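Local coordinates for tyrosyl-tRNA synthetase (Aeropyrum pernix, PDB 2CYA), which probably attaches tyrosine to its cognate tRNA in two steps, first activating the amino acid with ATP and then transferring it to the acceptor end, at residues V63-W76 and P108-A121. Sequence-based numbering, arbitrary orientation.
Sequences VEAGVDFSVLEATW and PVERVRFVDAEELA
Strands 68-73 and 113-116 pair in parallel at one margin of the Rossmann-type sheet of this class I synthetase, 113-116 being the outermost strand within the chain; helix 88-104 lies in the connection between them. Five backbone hydrogen bonds alternate across the pair, from R113 N to F69 O at 3.1 Å through to A117 N on E73 O. That last carbonyl also takes T75 N, from the opposite face of its plane, so the turn into helix 75-80 and the start of helix 117-121 are tied to one oxygen. On the face carrying S70 and L72, R113 leaves the backbone with CG opposite N (chi1 -176°), bends at chi3 and grips S70 OG side-on with NE and NH2, each 3.0 Å away and close to the guanidinium plane. L72 CD1 packs on V115 CB at 4.0 Å, and L72 also touches Y39 and D172, predicted tyrosine-binding residues. On the other face V71 lies alongside F114, and its CG2 meets V112 CG1 at 3.6 Å. E73 is salt-bridged through OE2 to R99 of helix 88-104, and a water donates to both E73 OE1 and D116 OD2. D116 caps its helix through OD1, which accepts from E118 N at 2.7 Å. Beyond the strand ends, W76 NE1 donates nearly straight to E118 OE1 (3.0 Å, 169°), with the ring and carboxylate planes almost perpendicular, and A121 CB sits over the six-membered ring, 3.6 Å from its centroid, in a CH-pi contact; W76 also packs on I131 of the second subunit. The E73–R99 salt bridge and the bridging water probably ease the repulsion between the E73 and D116 carboxylates, letting the two lie close at the sheet edge.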
loop_
_atom_site.group_PDB
_atom_site.type_symbol
_atom_site.label_atom_id
_atom_site.label_comp_id
_atom_site.label_asym_id
_atom_site.label_seq_id
_atom_site.Cartn_x
_atom_site.Cartn_y
_atom_site.Cartn_z
ATOM N N VAL A 63 -12.150 22.835 18.158
ATOM C CA VAL A 63 -12.274 22.337 19.527
ATOM C C VAL A 63 -13.296 23.162 20.330
ATOM O O VAL A 63 -14.102 22.604 21.070
ATOM C CB VAL A 63 -10.917 22.398 20.274
ATOM C CG1 VAL A 63 -11.127 22.172 21.782
ATOM C CG2 VAL A 63 -9.966 21.349 19.711
ATOM N N GLU A 64 -13.258 24.484 20.189
ATOM C CA GLU A 64 -14.185 25.342 20.937
ATOM C C GLU A 64 -15.585 25.238 20.359
ATOM O O GLU A 64 -16.555 25.635 20.997
ATOM C CB GLU A 64 -13.699 26.808 20.943
ATOM C CG GLU A 64 -12.293 26.975 21.552
ATOM C CD GLU A 64 -11.791 28.422 21.594
ATOM O OE1 GLU A 64 -12.147 29.239 20.706
ATOM O OE2 GLU A 64 -11.011 28.733 22.518
ATOM N N ALA A 65 -15.693 24.684 19.159
ATOM C CA ALA A 65 -16.993 24.512 18.524
ATOM C C ALA A 65 -17.582 23.130 18.848
ATOM O O ALA A 65 -18.580 22.709 18.258
ATOM C CB ALA A 65 -16.866 24.709 17.019
ATOM N N GLY A 66 -16.969 22.425 19.794
ATOM C CA GLY A 66 -17.492 21.127 20.171
ATOM C C GLY A 66 -17.026 19.890 19.401
ATOM O O GLY A 66 -17.470 18.790 19.716
ATOM N N VAL A 67 -16.141 20.041 18.414
ATOM C CA VAL A 67 -15.643 18.883 17.646
ATOM C C VAL A 67 -14.599 18.066 18.427
ATOM O O VAL A 67 -13.678 18.640 18.988
ATOM C CB VAL A 67 -14.993 19.343 16.318
ATOM C CG1 VAL A 67 -14.441 18.130 15.557
ATOM C CG2 VAL A 67 -16.029 20.107 15.454
ATOM N N ASP A 68 -14.741 16.740 18.490
ATOM C CA ASP A 68 -13.740 15.909 19.176
ATOM C C ASP A 68 -12.596 15.814 18.166
ATOM O O ASP A 68 -12.710 15.162 17.117
ATOM C CB ASP A 68 -14.292 14.516 19.511
ATOM C CG ASP A 68 -15.176 14.516 20.771
ATOM O OD1 ASP A 68 -14.736 15.033 21.837
ATOM O OD2 ASP A 68 -16.308 13.987 20.706
ATOM N N PHE A 69 -11.490 16.462 18.505
ATOM C CA PHE A 69 -10.363 16.594 17.602
ATOM C C PHE A 69 -9.105 15.796 17.868
ATOM O O PHE A 69 -8.695 15.597 19.015
ATOM C CB PHE A 69 -9.982 18.084 17.533
ATOM C CG PHE A 69 -9.456 18.518 16.204
ATOM C CD1 PHE A 69 -10.325 18.772 15.153
ATOM C CD2 PHE A 69 -8.078 18.599 15.979
ATOM C CE1 PHE A 69 -9.826 19.092 13.876
ATOM C CE2 PHE A 69 -7.575 18.917 14.712
ATOM C CZ PHE A 69 -8.449 19.157 13.663
ATOM N N SER A 70 -8.477 15.391 16.765
ATOM C CA SER A 70 -7.222 14.652 16.779
ATOM C C SER A 70 -6.256 15.303 15.801
ATOM O O SER A 70 -6.655 15.900 14.780
ATOM C CB SER A 70 -7.416 13.195 16.333
ATOM O OG SER A 70 -8.321 12.499 17.155
ATOM N N VAL A 71 -4.980 15.205 16.120
ATOM C CA VAL A 71 -3.965 15.721 15.222
ATOM C C VAL A 71 -3.175 14.462 14.851
ATOM O O VAL A 71 -2.697 13.737 15.729
ATOM C CB VAL A 71 -3.014 16.760 15.893
ATOM C CG1 VAL A 71 -1.837 17.053 14.953
ATOM C CG2 VAL A 71 -3.768 18.096 16.180
ATOM N N LEU A 72 -3.080 14.168 13.564
ATOM C CA LEU A 72 -2.314 12.990 13.154
ATOM C C LEU A 72 -0.906 13.413 12.759
ATOM O O LEU A 72 -0.725 14.142 11.789
ATOM C CB LEU A 72 -2.965 12.271 11.958
ATOM C CG LEU A 72 -2.103 11.090 11.465
ATOM C CD1 LEU A 72 -2.166 9.977 12.522
ATOM C CD2 LEU A 72 -2.584 10.555 10.074
ATOM N N GLU A 73 0.088 12.970 13.515
ATOM C CA GLU A 73 1.470 13.291 13.172
ATOM C C GLU A 73 1.758 12.276 12.080
ATOM O O GLU A 73 2.080 11.131 12.367
ATOM C CB GLU A 73 2.360 13.101 14.410
ATOM C CG GLU A 73 1.897 14.049 15.521
ATOM C CD GLU A 73 2.517 13.803 16.872
ATOM O OE1 GLU A 73 2.992 12.671 17.126
ATOM O OE2 GLU A 73 2.501 14.751 17.701
ATOM N N ALA A 74 1.602 12.709 10.828
ATOM C CA ALA A 74 1.760 11.848 9.652
ATOM C C ALA A 74 3.210 11.532 9.334
ATOM O O ALA A 74 3.720 11.907 8.272
ATOM C CB ALA A 74 1.096 12.503 8.457
ATOM N N THR A 75 3.858 10.825 10.255
ATOM C CA THR A 75 5.265 10.501 10.115
ATOM C C THR A 75 5.594 9.614 8.926
ATOM O O THR A 75 6.602 9.841 8.259
ATOM C CB THR A 75 5.813 9.844 11.397
ATOM O OG1 THR A 75 5.147 8.598 11.620
ATOM C CG2 THR A 75 5.593 10.774 12.613
ATOM N N TRP A 76 4.751 8.621 8.651
ATOM C CA TRP A 76 5.005 7.737 7.520
ATOM C C TRP A 76 4.854 8.504 6.203
ATOM O O TRP A 76 5.575 8.261 5.236
ATOM C CB TRP A 76 4.067 6.515 7.577
ATOM C CG TRP A 76 4.538 5.495 8.581
ATOM C CD1 TRP A 76 5.036 5.740 9.830
ATOM C CD2 TRP A 76 4.563 4.069 8.414
ATOM N NE1 TRP A 76 5.369 4.557 10.453
ATOM C CE2 TRP A 76 5.092 3.517 9.603
ATOM C CE3 TRP A 76 4.191 3.205 7.375
ATOM C CZ2 TRP A 76 5.263 2.141 9.778
ATOM C CZ3 TRP A 76 4.358 1.829 7.552
ATOM C CH2 TRP A 76 4.887 1.316 8.743
ATOM N N PRO A 108 -5.809 24.690 22.927
ATOM C CA PRO A 108 -6.066 23.887 24.132
ATOM C C PRO A 108 -5.665 22.429 23.871
ATOM O O PRO A 108 -6.533 21.577 23.672
ATOM C CB PRO A 108 -7.574 24.041 24.332
ATOM C CG PRO A 108 -8.087 24.188 22.929
ATOM C CD PRO A 108 -7.070 25.088 22.268
ATOM N N VAL A 109 -4.360 22.154 23.867
ATOM C CA VAL A 109 -3.867 20.811 23.577
ATOM C C VAL A 109 -4.362 19.702 24.505
ATOM O O VAL A 109 -4.355 18.528 24.134
ATOM C CB VAL A 109 -2.313 20.781 23.516
ATOM C CG1 VAL A 109 -1.828 21.658 22.352
ATOM C CG2 VAL A 109 -1.713 21.281 24.823
ATOM N N GLU A 110 -4.815 20.068 25.699
ATOM C CA GLU A 110 -5.301 19.065 26.639
ATOM C C GLU A 110 -6.542 18.370 26.085
ATOM O O GLU A 110 -6.821 17.216 26.416
ATOM C CB GLU A 110 -5.632 19.705 27.995
ATOM C CG GLU A 110 -6.811 20.674 27.991
ATOM C CD GLU A 110 -6.458 22.064 27.476
ATOM O OE1 GLU A 110 -5.273 22.312 27.150
ATOM O OE2 GLU A 110 -7.376 22.916 27.406
ATOM N N ARG A 111 -7.279 19.082 25.240
ATOM C CA ARG A 111 -8.498 18.563 24.637
ATOM C C ARG A 111 -8.245 17.946 23.258
ATOM O O ARG A 111 -9.176 17.491 22.605
ATOM C CB ARG A 111 -9.536 19.692 24.524
ATOM C CG ARG A 111 -10.002 20.240 25.891
ATOM C CD ARG A 111 -10.887 21.496 25.771
ATOM N NE ARG A 111 -12.205 21.218 25.208
ATOM C CZ ARG A 111 -13.085 22.150 24.843
ATOM N NH1 ARG A 111 -12.791 23.440 24.979
ATOM N NH2 ARG A 111 -14.266 21.799 24.343
ATOM N N VAL A 112 -6.985 17.921 22.825
ATOM C CA VAL A 112 -6.633 17.352 21.522
ATOM C C VAL A 112 -5.919 16.010 21.679
ATOM O O VAL A 112 -5.054 15.867 22.528
ATOM C CB VAL A 112 -5.688 18.288 20.726
ATOM C CG1 VAL A 112 -5.359 17.670 19.361
ATOM C CG2 VAL A 112 -6.323 19.656 20.552
ATOM N N ARG A 113 -6.289 15.029 20.860
ATOM C CA ARG A 113 -5.634 13.734 20.903
ATOM C C ARG A 113 -4.555 13.671 19.809
ATOM O O ARG A 113 -4.854 13.676 18.614
ATOM C CB ARG A 113 -6.658 12.615 20.707
ATOM C CG ARG A 113 -6.067 11.216 20.836
ATOM C CD ARG A 113 -7.088 10.122 20.479
ATOM N NE ARG A 113 -7.654 10.280 19.132
ATOM C CZ ARG A 113 -7.729 9.302 18.230
ATOM N NH1 ARG A 113 -7.267 8.085 18.518
ATOM N NH2 ARG A 113 -8.290 9.525 17.046
ATOM N N PHE A 114 -3.293 13.648 20.224
ATOM C CA PHE A 114 -2.187 13.565 19.280
ATOM C C PHE A 114 -1.933 12.095 18.993
ATOM O O PHE A 114 -1.827 11.288 19.917
ATOM C CB PHE A 114 -0.930 14.234 19.847
ATOM C CG PHE A 114 -0.998 15.735 19.837
ATOM C CD1 PHE A 114 -1.582 16.426 20.894
ATOM C CD2 PHE A 114 -0.504 16.455 18.755
ATOM C CE1 PHE A 114 -1.673 17.822 20.875
ATOM C CE2 PHE A 114 -0.586 17.854 18.719
ATOM C CZ PHE A 114 -1.171 18.534 19.783
ATOM N N VAL A 115 -1.860 11.760 17.707
ATOM C CA VAL A 115 -1.672 10.387 17.248
ATOM C C VAL A 115 -0.516 10.308 16.271
ATOM O O VAL A 115 -0.472 11.061 15.289
ATOM C CB VAL A 115 -2.937 9.890 16.495
ATOM C CG1 VAL A 115 -2.875 8.391 16.249
ATOM C CG2 VAL A 115 -4.166 10.256 17.260
ATOM N N ASP A 116 0.420 9.411 16.541
ATOM C CA ASP A 116 1.560 9.182 15.642
ATOM C C ASP A 116 1.068 8.161 14.598
ATOM O O ASP A 116 0.425 7.177 14.948
ATOM C CB ASP A 116 2.745 8.587 16.427
ATOM C CG ASP A 116 3.995 8.416 15.569
ATOM O OD1 ASP A 116 3.915 7.780 14.493
ATOM O OD2 ASP A 116 5.059 8.923 15.967
ATOM N N ALA A 117 1.343 8.394 13.319
ATOM C CA ALA A 117 0.905 7.462 12.275
ATOM C C ALA A 117 1.293 6.005 12.599
ATOM O O ALA A 117 0.656 5.063 12.128
ATOM C CB ALA A 117 1.505 7.874 10.941
ATOM N N GLU A 118 2.339 5.829 13.402
ATOM C CA GLU A 118 2.796 4.494 13.772
ATOM C C GLU A 118 1.707 3.662 14.437
ATOM O O GLU A 118 1.676 2.440 14.280
ATOM C CB GLU A 118 3.992 4.577 14.722
ATOM C CG GLU A 118 4.738 3.271 14.857
ATOM C CD GLU A 118 6.153 3.358 14.323
ATOM O OE1 GLU A 118 6.370 3.929 13.221
ATOM O OE2 GLU A 118 7.057 2.844 15.012
ATOM N N GLU A 119 0.824 4.312 15.186
ATOM C CA GLU A 119 -0.254 3.603 15.856
ATOM C C GLU A 119 -1.218 3.053 14.818
ATOM O O GLU A 119 -1.780 1.983 14.998
ATOM C CB GLU A 119 -1.010 4.520 16.827
ATOM C CG GLU A 119 -0.111 5.251 17.813
ATOM C CD GLU A 119 -0.888 6.174 18.755
ATOM O OE1 GLU A 119 -0.282 7.167 19.234
ATOM O OE2 GLU A 119 -2.089 5.900 19.013
ATOM N N LEU A 120 -1.422 3.782 13.729
ATOM C CA LEU A 120 -2.315 3.289 12.694
ATOM C C LEU A 120 -1.604 2.182 11.904
ATOM O O LEU A 120 -2.201 1.157 11.579
ATOM C CB LEU A 120 -2.718 4.432 11.754
ATOM C CG LEU A 120 -3.966 5.256 12.128
ATOM C CD1 LEU A 120 -3.867 5.776 13.556
ATOM C CD2 LEU A 120 -4.106 6.404 11.157
ATOM N N ALA A 121 -0.323 2.397 11.622
ATOM C CA ALA A 121 0.484 1.458 10.859
ATOM C C ALA A 121 0.567 0.069 11.483
ATOM O O ALA A 121 0.780 -0.912 10.768
ATOM C CB ALA A 121 1.909 2.026 10.658
HETATM O O HOH W 1 -11.314 17.791 20.991
HETATM O O HOH W 2 5.247 11.669 16.361
HETATM O O HOH W 3 6.561 7.216 14.048
#